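Local atomic coordinates of diaminobutyrate-pyruvate transaminase and L-2,4-diaminobutyrate decarboxylase (Vibrio parahaemolyticus, PDB entry 2QMA), a protein that probably uses pyridoxal 5'-phosphate in transamination and in decarboxylation of L-2,4-diaminobutyrate, the crystallised C-terminal part being its decarboxylase domain. Residues M409-D414 with L419-L424; T268-A273 with A467-I472; F429-E434 with E440-L445; G393-H398 with L473-T478; D414-L419 with S484-I489. All coordinates share one frame; numbering follows the deposited sequence.

Contact 1. Residues M409-D414 with L419-L424; sequences MIRTND and LAEPSL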
# COMPACT_ATOMS: atom_id res chain seq x y z
N MSE A 409 2.82 36.64 13.49
CA MSE A 409 1.74 37.38 12.87
C MSE A 409 0.44 37.17 13.65
O MSE A 409 -0.33 38.13 13.85
CB MSE A 409 1.62 36.93 11.41
CG MSE A 409 0.59 37.66 10.56
SE MSE A 409 0.33 36.56 8.93
CE MSE A 409 2.20 36.34 8.51
N ILE A 410 0.20 35.94 14.11
CA ILE A 410 -1.00 35.64 14.92
C ILE A 410 -0.91 36.31 16.31
O ILE A 410 -1.90 36.82 16.84
CB ILE A 410 -1.23 34.13 14.99
CG1 ILE A 410 -1.65 33.63 13.60
CG2 ILE A 410 -2.30 33.76 16.03
CD1 ILE A 410 -1.60 32.14 13.45
N ARG A 411 0.30 36.31 16.88
CA ARG A 411 0.59 36.87 18.20
C ARG A 411 0.19 38.34 18.31
O ARG A 411 -0.33 38.78 19.34
CB ARG A 411 2.08 36.72 18.50
CG ARG A 411 2.45 36.87 19.97
CD ARG A 411 3.98 37.03 20.13
NE ARG A 411 4.75 36.03 19.40
CZ ARG A 411 4.85 34.75 19.75
NH1 ARG A 411 4.22 34.33 20.83
NH2 ARG A 411 5.59 33.90 19.02
N THR A 412 0.41 39.09 17.23
CA THR A 412 0.22 40.55 17.23
C THR A 412 -1.13 40.97 16.60
O THR A 412 -1.42 42.16 16.43
CB THR A 412 1.43 41.24 16.57
OG1 THR A 412 1.47 40.91 15.18
CG2 THR A 412 2.74 40.77 17.23
N ASN A 413 -1.94 39.96 16.31
CA ASN A 413 -3.28 40.16 15.77
C ASN A 413 -4.31 39.88 16.85
O ASN A 413 -4.47 38.73 17.30
CB ASN A 413 -3.49 39.26 14.55
CG ASN A 413 -4.81 39.52 13.85
OD1 ASN A 413 -5.87 39.51 14.47
ND2 ASN A 413 -4.75 39.74 12.56
N ASP A 414 -4.99 40.96 17.26
CA ASP A 414 -5.98 40.94 18.34
C ASP A 414 -7.20 40.05 18.04
O ASP A 414 -7.96 39.72 18.97
CB ASP A 414 -6.51 42.36 18.71
CG ASP A 414 -5.56 43.54 18.29
OD1 ASP A 414 -4.51 43.35 17.62
OD2 ASP A 414 -5.91 44.69 18.66
N LEU A 419 -1.95 29.63 20.50
CA LEU A 419 -2.05 28.60 21.57
C LEU A 419 -0.77 27.74 21.88
O LEU A 419 -0.74 27.02 22.89
CB LEU A 419 -3.26 27.70 21.32
CG LEU A 419 -4.61 28.43 21.49
CD1 LEU A 419 -5.74 27.64 20.85
CD2 LEU A 419 -4.89 28.74 22.98
N ALA A 420 0.24 27.81 21.03
CA ALA A 420 1.53 27.13 21.28
C ALA A 420 2.64 27.79 20.48
O ALA A 420 2.41 28.40 19.43
CB ALA A 420 1.43 25.63 20.93
N GLU A 421 3.86 27.69 21.00
CA GLU A 421 5.00 28.19 20.25
C GLU A 421 5.35 27.04 19.33
O GLU A 421 5.42 25.89 19.80
CB GLU A 421 6.17 28.56 21.18
CG GLU A 421 5.93 29.80 22.07
CD GLU A 421 5.55 31.07 21.31
OE1 GLU A 421 5.96 31.24 20.13
OE2 GLU A 421 4.82 31.91 21.91
N PRO A 422 5.55 27.32 18.02
CA PRO A 422 5.76 26.21 17.08
C PRO A 422 7.07 25.47 17.30
O PRO A 422 8.02 26.07 17.78
CB PRO A 422 5.78 26.89 15.70
CG PRO A 422 5.24 28.27 15.92
CD PRO A 422 5.57 28.63 17.34
N SER A 423 7.12 24.20 16.90
CA SER A 423 8.33 23.38 17.02
C SER A 423 8.77 22.85 15.67
O SER A 423 9.93 22.47 15.47
CB SER A 423 8.09 22.22 17.99
OG SER A 423 7.72 22.75 19.28
N LEU A 424 7.87 22.85 14.70
CA LEU A 424 8.24 22.37 13.38
C LEU A 424 7.54 23.24 12.34
O LEU A 424 7.93 24.40 12.15
CB LEU A 424 7.94 20.87 13.20
CG LEU A 424 9.01 20.07 12.43
CD1 LEU A 424 8.91 18.61 12.76
CD2 LEU A 424 8.86 20.29 10.90
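The backbones that carry Arg-411 and Glu-421 stay apart: the closest CA pair, Arg-411 CA and Leu-419 CA, lies 9.3 Å apart, so two long side chains bridge the span. Arg-411 bends at chi3 (-49°), which turns its guanidinium toward the loop. Glu-421 folds back at its chi2 to meet it, and the two chains cross at about a right angle. The result is an end-on bidentate salt bridge. Arg-411 NH1 gives a nearly straight bond to Glu-421 OE2 at 2.7 Å, and Arg-411 NH2 gives another to Glu-421 OE1 at 2.9 Å. Each oxygen uses its syn lone pair, and the guanidinium and carboxylate planes differ by only 18°; with two bonds in nearly one plane, rotation of either group is restrained. This pair joins the last turn of helix 389-411, just before Thr-412 departs from helical geometry, to the connection between strands 416-418 and 426-431, neighbours in the antiparallel sheet of the small domain, formed by the later part of this chain. Both residues are exposed, so solvent probably screens their charges. Arg-411 NH2 has a second anionic partner in Asp-408 OD1. Leu-418 packs against the arginine.

Contact 2. Residues T268-A273 with A467-I472; sequences TTDHGA and ALKFTI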
# COMPACT_ATOMS: atom_id res chain seq x y z
N THR A 268 5.60 15.27 16.35
CA THR A 268 4.23 14.89 16.75
C THR A 268 3.20 15.54 15.79
O THR A 268 3.53 16.53 15.09
CB THR A 268 3.94 15.33 18.20
OG1 THR A 268 3.98 16.77 18.29
CG2 THR A 268 4.96 14.73 19.18
N THR A 269 1.97 14.99 15.74
CA THR A 269 1.00 15.38 14.69
C THR A 269 0.54 16.83 14.83
O THR A 269 0.49 17.56 13.82
CB THR A 269 -0.22 14.40 14.60
OG1 THR A 269 0.25 13.10 14.26
CG2 THR A 269 -1.26 14.85 13.54
N ASP A 270 0.26 17.26 16.06
CA ASP A 270 -0.24 18.61 16.31
C ASP A 270 0.84 19.68 16.54
O ASP A 270 0.76 20.77 15.93
CB ASP A 270 -1.25 18.61 17.47
CG ASP A 270 -2.54 17.85 17.13
OD1 ASP A 270 -2.97 17.79 15.94
OD2 ASP A 270 -3.15 17.31 18.09
N HIS A 271 1.80 19.38 17.42
CA HIS A 271 2.86 20.32 17.78
C HIS A 271 4.06 20.29 16.85
O HIS A 271 4.78 21.29 16.72
CB HIS A 271 3.31 20.11 19.25
CG HIS A 271 2.26 20.51 20.24
ND1 HIS A 271 2.25 21.74 20.87
CD2 HIS A 271 1.17 19.86 20.70
CE1 HIS A 271 1.20 21.83 21.66
NE2 HIS A 271 0.53 20.70 21.58
N GLY A 272 4.34 19.16 16.22
CA GLY A 272 5.62 19.03 15.53
C GLY A 272 6.80 18.88 16.48
O GLY A 272 7.93 19.07 16.08
N ALA A 273 6.53 18.57 17.75
CA ALA A 273 7.58 18.37 18.75
C ALA A 273 8.44 17.13 18.42
O ALA A 273 7.93 16.13 17.88
CB ALA A 273 6.91 18.19 20.14
N ALA A 467 -8.57 24.22 19.26
CA ALA A 467 -7.58 24.98 18.53
C ALA A 467 -7.78 24.69 17.06
O ALA A 467 -8.10 23.56 16.68
CB ALA A 467 -6.18 24.59 18.95
N LEU A 468 -7.61 25.73 16.24
CA LEU A 468 -7.37 25.56 14.81
C LEU A 468 -5.91 25.26 14.57
O LEU A 468 -5.06 25.65 15.35
CB LEU A 468 -7.74 26.83 14.07
CG LEU A 468 -9.21 27.26 14.27
CD1 LEU A 468 -9.34 28.66 13.75
CD2 LEU A 468 -10.15 26.30 13.56
N LYS A 469 -5.63 24.58 13.46
CA LYS A 469 -4.28 24.19 13.07
C LYS A 469 -3.96 24.43 11.60
O LYS A 469 -4.75 24.08 10.70
CB LYS A 469 -4.03 22.70 13.42
CG LYS A 469 -2.69 22.17 12.90
CD LYS A 469 -2.37 20.75 13.46
CE LYS A 469 -3.29 19.68 12.87
NZ LYS A 469 -2.81 18.30 13.33
N PHE A 470 -2.79 25.01 11.38
CA PHE A 470 -2.12 25.05 10.10
C PHE A 470 -1.02 23.98 10.20
O PHE A 470 -0.20 23.99 11.15
CB PHE A 470 -1.38 26.39 9.85
CG PHE A 470 -2.25 27.63 9.71
CD1 PHE A 470 -3.61 27.58 9.40
CD2 PHE A 470 -1.64 28.89 9.81
CE1 PHE A 470 -4.36 28.81 9.22
CE2 PHE A 470 -2.36 30.09 9.63
CZ PHE A 470 -3.73 30.04 9.36
N THR A 471 -0.96 23.12 9.20
CA THR A 471 0.20 22.29 8.91
C THR A 471 0.85 22.82 7.64
O THR A 471 0.37 22.58 6.50
CB THR A 471 -0.20 20.81 8.79
OG1 THR A 471 -0.82 20.43 10.02
CG2 THR A 471 1.04 19.92 8.58
N ILE A 472 1.88 23.65 7.82
CA ILE A 472 2.52 24.29 6.68
C ILE A 472 3.48 23.34 5.95
O ILE A 472 4.50 22.89 6.51
CB ILE A 472 3.27 25.59 7.07
CG1 ILE A 472 2.38 26.50 7.92
CG2 ILE A 472 3.79 26.30 5.78
CD1 ILE A 472 3.16 27.57 8.76
O HOH W 1 -0.41 18.07 11.45
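Lys-469 reaches Asp-270 by running straight off its strand, with CG anti to the backbone N (chi1 173°), and then bending at chi3 (70°), while Asp-270 holds its CG anti to its own carbonyl carbon (chi1 -66°) and leans across at about a right angle. Their salt bridge is short, 2.7 Å from Lys-469 NZ to Asp-270 OD1, and the ammonium lies almost on the extension of the carboxylate C-O bond. The same NZ makes a weak bond of 3.4 Å to Thr-269 O. A water accepts from Lys-469 NZ at 3.1 Å and donates to Thr-269 O at 2.6 Å and to Thr-471 OG1 at 2.8 Å. The buried ammonium has a carboxylate, a water and, weakly, a carbonyl as acceptors, which would probably favour the charged form. Asp-270 OD2 is bonded to Thr-460 OG1. The turn 268-273 follows strand 258-265 of the large sheet, and the side chain of Thr-269 is about 7 Å from that of Lys-325, the predicted attachment point of pyridoxal phosphate, not attached here. Strand 465-471 runs between strands 426-431 and 458-462 of the small-domain sheet; Lys-469 faces the large domain, whereas Phe-470 packs on helices 389-411 and 479-495.

Contact 3. Residues F429-E434 with E440-L445; sequences FRATHE and ELNKAL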
# COMPACT_ATOMS: atom_id res chain seq x y z
N PHE A 429 -3.70 27.80 17.12
CA PHE A 429 -4.28 29.09 17.44
C PHE A 429 -5.79 29.02 17.37
O PHE A 429 -6.34 27.99 17.03
CB PHE A 429 -3.77 30.14 16.45
CG PHE A 429 -4.35 30.01 15.07
CD1 PHE A 429 -5.36 30.88 14.63
CD2 PHE A 429 -3.90 29.03 14.19
CE1 PHE A 429 -5.92 30.78 13.35
CE2 PHE A 429 -4.43 28.92 12.89
CZ PHE A 429 -5.44 29.80 12.48
N ARG A 430 -6.46 30.10 17.69
CA ARG A 430 -7.91 30.10 17.63
C ARG A 430 -8.35 31.51 17.36
O ARG A 430 -7.59 32.45 17.61
CB ARG A 430 -8.50 29.58 18.94
CG ARG A 430 -8.22 30.43 20.17
CD ARG A 430 -9.05 29.89 21.30
NE ARG A 430 -8.75 30.50 22.58
CZ ARG A 430 -9.26 30.07 23.74
NH1 ARG A 430 -10.09 29.02 23.76
NH2 ARG A 430 -8.94 30.67 24.87
N ALA A 431 -9.54 31.66 16.75
CA ALA A 431 -10.21 32.95 16.70
C ALA A 431 -10.65 33.34 18.11
O ALA A 431 -11.10 32.50 18.89
CB ALA A 431 -11.42 32.89 15.77
N THR A 432 -10.51 34.62 18.43
CA THR A 432 -10.84 35.10 19.76
C THR A 432 -11.99 36.14 19.72
O THR A 432 -12.28 36.71 18.66
CB THR A 432 -9.56 35.59 20.48
OG1 THR A 432 -9.78 35.66 21.89
CG2 THR A 432 -9.11 36.95 19.95
N HIS A 433 -12.67 36.34 20.85
CA HIS A 433 -13.80 37.28 20.99
C HIS A 433 -14.01 37.51 22.49
O HIS A 433 -13.80 36.58 23.29
CB HIS A 433 -15.08 36.67 20.39
CG HIS A 433 -16.19 37.66 20.19
ND1 HIS A 433 -17.25 37.78 21.07
CD2 HIS A 433 -16.42 38.57 19.21
CE1 HIS A 433 -18.07 38.73 20.64
NE2 HIS A 433 -17.59 39.22 19.51
N GLU A 434 -14.41 38.73 22.88
CA GLU A 434 -14.56 39.08 24.32
C GLU A 434 -15.68 38.35 25.08
O GLU A 434 -15.61 38.23 26.31
CB GLU A 434 -14.66 40.61 24.57
CG GLU A 434 -15.18 41.47 23.41
CD GLU A 434 -15.97 42.70 23.86
OE1 GLU A 434 -17.21 42.60 24.01
OE2 GLU A 434 -15.37 43.79 24.04
N GLU A 440 -17.08 26.85 20.71
CA GLU A 440 -18.19 26.75 19.77
C GLU A 440 -17.86 27.46 18.47
O GLU A 440 -18.11 26.92 17.39
CB GLU A 440 -19.47 27.33 20.40
CG GLU A 440 -20.70 27.23 19.51
CD GLU A 440 -21.74 28.28 19.81
OE1 GLU A 440 -21.84 28.73 20.98
OE2 GLU A 440 -22.46 28.68 18.87
N LEU A 441 -17.29 28.67 18.60
CA LEU A 441 -16.96 29.52 17.46
C LEU A 441 -15.93 28.86 16.57
O LEU A 441 -16.11 28.75 15.37
CB LEU A 441 -16.48 30.90 17.94
CG LEU A 441 -15.76 31.80 16.94
CD1 LEU A 441 -16.72 32.23 15.83
CD2 LEU A 441 -15.10 33.01 17.60
N ASN A 442 -14.84 28.38 17.18
CA ASN A 442 -13.77 27.76 16.40
C ASN A 442 -14.14 26.42 15.76
O ASN A 442 -13.71 26.11 14.64
CB ASN A 442 -12.47 27.70 17.21
CG ASN A 442 -11.85 29.05 17.38
OD1 ASN A 442 -11.11 29.53 16.51
ND2 ASN A 442 -12.14 29.70 18.52
N LYS A 443 -14.95 25.63 16.45
CA LYS A 443 -15.52 24.44 15.81
C LYS A 443 -16.36 24.77 14.57
O LYS A 443 -16.20 24.14 13.51
CB LYS A 443 -16.35 23.63 16.80
CG LYS A 443 -15.49 22.79 17.69
CD LYS A 443 -16.17 21.46 17.99
CE LYS A 443 -16.76 21.47 19.37
NZ LYS A 443 -15.74 21.81 20.41
N ALA A 444 -17.23 25.76 14.70
CA ALA A 444 -18.14 26.09 13.63
C ALA A 444 -17.35 26.69 12.45
O ALA A 444 -17.57 26.30 11.30
CB ALA A 444 -19.22 27.02 14.13
N LEU A 445 -16.39 27.57 12.73
CA LEU A 445 -15.67 28.16 11.62
C LEU A 445 -14.80 27.14 10.87
O LEU A 445 -14.71 27.21 9.65
CB LEU A 445 -14.92 29.44 12.03
CG LEU A 445 -13.52 29.47 12.58
CD1 LEU A 445 -12.51 29.17 11.46
CD2 LEU A 445 -13.30 30.86 13.19
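A helix laid across the end of a strand in the small-domain antiparallel sheet is tied down here by one asparagine, Asn-442, whose amide pairs with the backbone of Ala-431 as a neighbouring peptide group might. Strand 429-431 and helix 440-445 run at 95° to each other, with their axes 8.1 Å apart at the closest, so only a short part of each lies near the other; Ala-431 CA and Asn-442 CA are the nearest such pair, 6.3 Å apart. Asn-442 OD1 accepts from Ala-431 N at 2.7 Å, in the carbonyl plane and on a lone pair. In return its ND2 donates to Ala-431 O at 3.0 Å, with an almost straight N-H...O angle of 174°. One bond in each direction fixes the amide flip and gives both backbone polar atoms of a buried residue a partner. ND2 also donates to Leu-438 O of its own helix, which further restrains the amide. Around this polar centre the packing is apolar. Ala-431 CB points into the helix and touches Leu-445 CD2 at 3.8 Å on one leucine and Leu-441 CD2 at 4.1 Å on another, one helical turn apart. Arg-430 contributes mainly the base of its side chain; its guanidinium turns off to a salt bridge from NE to Glu-417 OE1 on strand 416-418. Over the amide, Arg-430 CB lies 3.6 Å from Asn-442 OD1, with the arginine and asparagine side chains crossing at about a right angle.

Contact 4. Residues G393-H398 with L473-T478; sequences GDMYDH and LNPCLT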
# COMPACT_ATOMS: atom_id res chain seq x y z
N GLY A 393 16.35 20.12 1.84
CA GLY A 393 16.85 20.69 3.09
C GLY A 393 16.56 22.17 3.18
O GLY A 393 16.04 22.66 4.19
N ASP A 394 16.86 22.88 2.10
CA ASP A 394 16.59 24.33 2.04
C ASP A 394 15.09 24.68 2.21
O ASP A 394 14.73 25.65 2.89
CB ASP A 394 17.13 24.94 0.74
CG ASP A 394 18.66 24.90 0.63
OD1 ASP A 394 19.39 24.57 1.59
OD2 ASP A 394 19.13 25.20 -0.48
N MSE A 395 14.21 23.87 1.60
CA MSE A 395 12.77 24.04 1.77
C MSE A 395 12.37 23.92 3.24
O MSE A 395 11.53 24.68 3.74
CB MSE A 395 11.98 23.02 0.92
CG MSE A 395 12.20 23.19 -0.60
SE MSE A 395 11.30 21.89 -1.64
CE MSE A 395 12.20 22.10 -3.32
N TYR A 396 12.99 22.98 3.95
CA TYR A 396 12.61 22.71 5.34
C TYR A 396 13.09 23.84 6.24
O TYR A 396 12.35 24.24 7.13
CB TYR A 396 13.12 21.35 5.84
CG TYR A 396 12.73 20.20 4.95
CD1 TYR A 396 11.51 20.21 4.28
CD2 TYR A 396 13.59 19.11 4.75
CE1 TYR A 396 11.15 19.17 3.40
CE2 TYR A 396 13.22 18.03 3.90
CZ TYR A 396 12.01 18.07 3.23
OH TYR A 396 11.65 17.02 2.39
N ASP A 397 14.31 24.33 6.00
CA ASP A 397 14.84 25.53 6.70
C ASP A 397 13.83 26.68 6.57
O ASP A 397 13.46 27.34 7.54
CB ASP A 397 16.20 25.94 6.12
CG ASP A 397 17.31 24.92 6.42
OD1 ASP A 397 17.07 23.98 7.25
OD2 ASP A 397 18.41 25.04 5.85
N HIS A 398 13.38 26.89 5.34
CA HIS A 398 12.33 27.89 5.03
C HIS A 398 11.03 27.71 5.82
O HIS A 398 10.46 28.67 6.38
CB HIS A 398 12.03 27.86 3.54
CG HIS A 398 10.83 28.67 3.18
ND1 HIS A 398 9.60 28.11 2.91
CD2 HIS A 398 10.65 30.01 3.16
CE1 HIS A 398 8.72 29.07 2.67
NE2 HIS A 398 9.34 30.24 2.82
N LEU A 473 3.14 22.99 4.72
CA LEU A 473 3.98 22.07 3.97
C LEU A 473 4.48 22.66 2.69
O LEU A 473 5.63 22.47 2.33
CB LEU A 473 3.28 20.74 3.66
CG LEU A 473 2.91 19.77 4.80
CD1 LEU A 473 2.26 18.48 4.25
CD2 LEU A 473 4.11 19.46 5.73
N ASN A 474 3.60 23.35 1.98
CA ASN A 474 3.96 23.93 0.69
C ASN A 474 5.08 24.98 0.92
O ASN A 474 4.89 25.92 1.70
CB ASN A 474 2.72 24.56 0.07
CG ASN A 474 2.95 25.07 -1.34
OD1 ASN A 474 4.09 25.35 -1.75
ND2 ASN A 474 1.87 25.20 -2.10
N PRO A 475 6.26 24.78 0.28
CA PRO A 475 7.38 25.70 0.52
C PRO A 475 7.29 26.98 -0.31
O PRO A 475 8.21 27.82 -0.28
CB PRO A 475 8.61 24.84 0.16
CG PRO A 475 8.10 23.94 -0.97
CD PRO A 475 6.61 23.72 -0.69
N CYS A 476 6.17 27.15 -1.03
CA CYS A 476 6.03 28.23 -2.03
C CYS A 476 5.05 29.33 -1.62
O CYS A 476 4.71 30.20 -2.42
CB CYS A 476 5.60 27.61 -3.38
SG CYS A 476 6.88 26.59 -4.14
N LEU A 477 4.59 29.28 -0.38
CA LEU A 477 3.68 30.25 0.22
C LEU A 477 4.40 31.52 0.66
O LEU A 477 5.56 31.47 1.02
CB LEU A 477 3.00 29.61 1.44
CG LEU A 477 2.25 28.29 1.22
CD1 LEU A 477 1.74 27.73 2.56
CD2 LEU A 477 1.12 28.42 0.21
N THR A 478 3.69 32.66 0.63
CA THR A 478 4.27 33.96 0.96
C THR A 478 3.53 34.56 2.14
O THR A 478 2.46 34.08 2.53
CB THR A 478 4.13 34.96 -0.25
OG1 THR A 478 2.75 35.07 -0.57
CG2 THR A 478 4.86 34.45 -1.47
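Pro-475, in the Asx-turn loop between strand 465-471 and helix 479-495, meets Met-395 and His-398, two residues three apart and therefore on one side of helix 389-411. The backbones come close, with Met-395 CA and Pro-475 CA 5.8 Å apart. Met-395, a selenomethionine, is extended beyond CG and passes obliquely over to the proline ring: its SE meets Pro-475 CG at 3.9 Å, and its CB lies the same distance from Pro-475 CB. His-398 approaches the backbone instead. The imidazole swings outward from the helix because chi1 is 170°, which sets CG opposite the backbone N and brings CE1 to 3.2 Å from Pro-475 O. His-398 ND1 is 3.5 Å from that oxygen, but the angle is poor and it does not count as a hydrogen bond.

The next shell is partly another chain. Gln-16 of the second subunit donates its NE2 to Pro-475 O and Leu-477 O, while Trp-19 and Phe-23 of that subunit pack on Met-395 and Pro-475 respectively, so this junction belongs to the dimer interface. Gln-402, one turn beyond His-398, also bonds Leu-477 O. Further on, Thr-478 is the N-cap of helix 479-495, and its N is bonded to Asp-481 OD2. Pro-475 itself is held by the Asx turn around it: Cys-476 N donates to Asn-474 OD1 at 2.8 Å, from 36° above the side-chain carbonyl plane.

Contact 5. Residues D414-L419 with S484-I489; sequences DQFELL and SLLSKI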
# COMPACT_ATOMS: atom_id res chain seq x y z
N ASP A 414 -4.99 40.96 17.26
CA ASP A 414 -5.98 40.94 18.34
C ASP A 414 -7.20 40.05 18.04
O ASP A 414 -7.96 39.72 18.97
CB ASP A 414 -6.51 42.36 18.71
CG ASP A 414 -5.56 43.54 18.29
OD1 ASP A 414 -4.51 43.35 17.62
OD2 ASP A 414 -5.91 44.69 18.66
N GLN A 415 -7.39 39.69 16.77
CA GLN A 415 -8.52 38.85 16.35
C GLN A 415 -8.30 37.34 16.59
O GLN A 415 -9.24 36.54 16.46
CB GLN A 415 -8.87 39.09 14.87
CG GLN A 415 -9.34 40.50 14.53
CD GLN A 415 -10.68 40.82 15.17
OE1 GLN A 415 -10.74 41.36 16.27
NE2 GLN A 415 -11.77 40.42 14.51
N PHE A 416 -7.08 36.97 16.98
CA PHE A 416 -6.70 35.58 17.20
C PHE A 416 -5.91 35.46 18.50
O PHE A 416 -5.45 36.46 19.04
CB PHE A 416 -5.87 35.02 16.03
CG PHE A 416 -6.62 35.05 14.72
CD1 PHE A 416 -7.50 34.02 14.40
CD2 PHE A 416 -6.49 36.12 13.83
CE1 PHE A 416 -8.24 34.03 13.21
CE2 PHE A 416 -7.22 36.16 12.63
CZ PHE A 416 -8.10 35.12 12.32
N GLU A 417 -5.77 34.23 18.97
CA GLU A 417 -4.93 33.92 20.10
C GLU A 417 -4.02 32.74 19.74
O GLU A 417 -4.49 31.67 19.38
CB GLU A 417 -5.77 33.62 21.33
CG GLU A 417 -4.96 33.03 22.49
CD GLU A 417 -5.82 32.66 23.70
OE1 GLU A 417 -7.02 32.34 23.55
OE2 GLU A 417 -5.25 32.66 24.82
N LEU A 418 -2.71 32.96 19.83
CA LEU A 418 -1.76 31.92 19.60
C LEU A 418 -1.81 30.93 20.79
O LEU A 418 -1.72 31.36 21.95
CB LEU A 418 -0.36 32.51 19.38
CG LEU A 418 0.79 31.52 19.16
CD1 LEU A 418 0.68 30.90 17.77
CD2 LEU A 418 2.14 32.16 19.34
N LEU A 419 -1.95 29.63 20.50
CA LEU A 419 -2.05 28.60 21.57
C LEU A 419 -0.77 27.74 21.88
O LEU A 419 -0.74 27.02 22.89
CB LEU A 419 -3.26 27.70 21.32
CG LEU A 419 -4.61 28.43 21.49
CD1 LEU A 419 -5.74 27.64 20.85
CD2 LEU A 419 -4.89 28.74 22.98
N SER A 484 -3.86 36.93 3.97
CA SER A 484 -5.17 36.66 3.37
C SER A 484 -5.91 35.45 4.00
O SER A 484 -7.15 35.50 4.12
CB SER A 484 -5.03 36.50 1.86
OG SER A 484 -6.10 35.74 1.36
N LEU A 485 -5.17 34.38 4.36
CA LEU A 485 -5.76 33.24 5.04
C LEU A 485 -6.36 33.64 6.40
O LEU A 485 -7.50 33.33 6.70
CB LEU A 485 -4.76 32.07 5.16
CG LEU A 485 -5.30 30.77 5.80
CD1 LEU A 485 -6.63 30.32 5.15
CD2 LEU A 485 -4.23 29.70 5.68
N LEU A 486 -5.61 34.40 7.19
CA LEU A 486 -6.12 34.91 8.48
C LEU A 486 -7.31 35.87 8.29
O LEU A 486 -8.25 35.86 9.07
CB LEU A 486 -5.02 35.58 9.29
CG LEU A 486 -3.91 34.63 9.76
CD1 LEU A 486 -2.74 35.47 10.25
CD2 LEU A 486 -4.43 33.77 10.89
N SER A 487 -7.24 36.71 7.26
CA SER A 487 -8.37 37.58 6.92
C SER A 487 -9.65 36.80 6.58
O SER A 487 -10.72 37.14 7.06
CB SER A 487 -8.01 38.50 5.76
OG SER A 487 -9.02 39.49 5.62
N LYS A 488 -9.50 35.73 5.78
CA LYS A 488 -10.60 34.83 5.39
C LYS A 488 -11.22 34.20 6.61
O LYS A 488 -12.44 34.11 6.70
CB LYS A 488 -10.07 33.68 4.52
CG LYS A 488 -9.65 34.07 3.13
CD LYS A 488 -9.17 32.84 2.38
CE LYS A 488 -7.96 33.15 1.53
NZ LYS A 488 -8.28 33.79 0.24
N ILE A 489 -10.37 33.75 7.53
CA ILE A 489 -10.84 33.15 8.77
C ILE A 489 -11.57 34.16 9.68
O ILE A 489 -12.61 33.85 10.27
CB ILE A 489 -9.72 32.43 9.55
CG1 ILE A 489 -9.18 31.25 8.73
CG2 ILE A 489 -10.24 31.95 10.92
CD1 ILE A 489 -7.82 30.75 9.19
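Phe-416 presents two different surfaces of its ring to helix 479-495, a face to Leu-486 and an edge to Ile-489. Leu-486 CD2 stands 4.2 Å from the ring centroid and only 13° off the ring normal, which is a CH-pi contact over the face, displaced somewhat toward the rim. The CB of the same leucine, Leu-486, also touches, 4.0 Å from Phe-416 CE2. Ile-489 comes in at about a right angle and in the plane of the ring: its CG2 meets Phe-416 CE1 at 3.7 Å. That methyl is anti to the isoleucine's backbone N, which directs it at the ring edge. Leu-486 and Ile-489, three residues apart, lie on one side of the helix, and Phe-416 CZ lies 3.3 Å from Leu-486 O. Phe-416 lies on strand 416-418, an outermost strand of the four-stranded antiparallel sheet of the small domain, and helix 479-495 covers the face of that sheet toward which the ring points, giving a helix-on-sheet layer. Helix 389-411 shares the layer: Ile-410 packs on both Phe-416 and Leu-486. On the sheet side, Leu-486 also meets Phe-429, and Ile-489 meets Phe-470. At the border of the contact Gln-415 NE2 is hydrogen-bonded to OD1 of Asn-490, the residue after Ile-489.

Contacts 1, 3 and 5 gather near the 416-418 edge of the small-domain sheet, with the centre of contact 5 about 10 Å from those of contacts 1 and 3. Contact 2 joins them through strand 465-471: Leu-468 N lies 2.7 Å from Phe-429 O, a probable hydrogen bond, and Phe-470 CE1 is 3.7 Å from Leu-485 CD2. Contacts 1 and 4 use the same helix, 389-411, but their nearest atoms are about 6 Å apart. Contact 4 alone involves the second subunit; it touches contact 2 at Ile-472 CG2 and Leu-477 CD1, 4.1 Å apart. Contact 2 is the one near the predicted cofactor lysine, whereas the other four lie away from it.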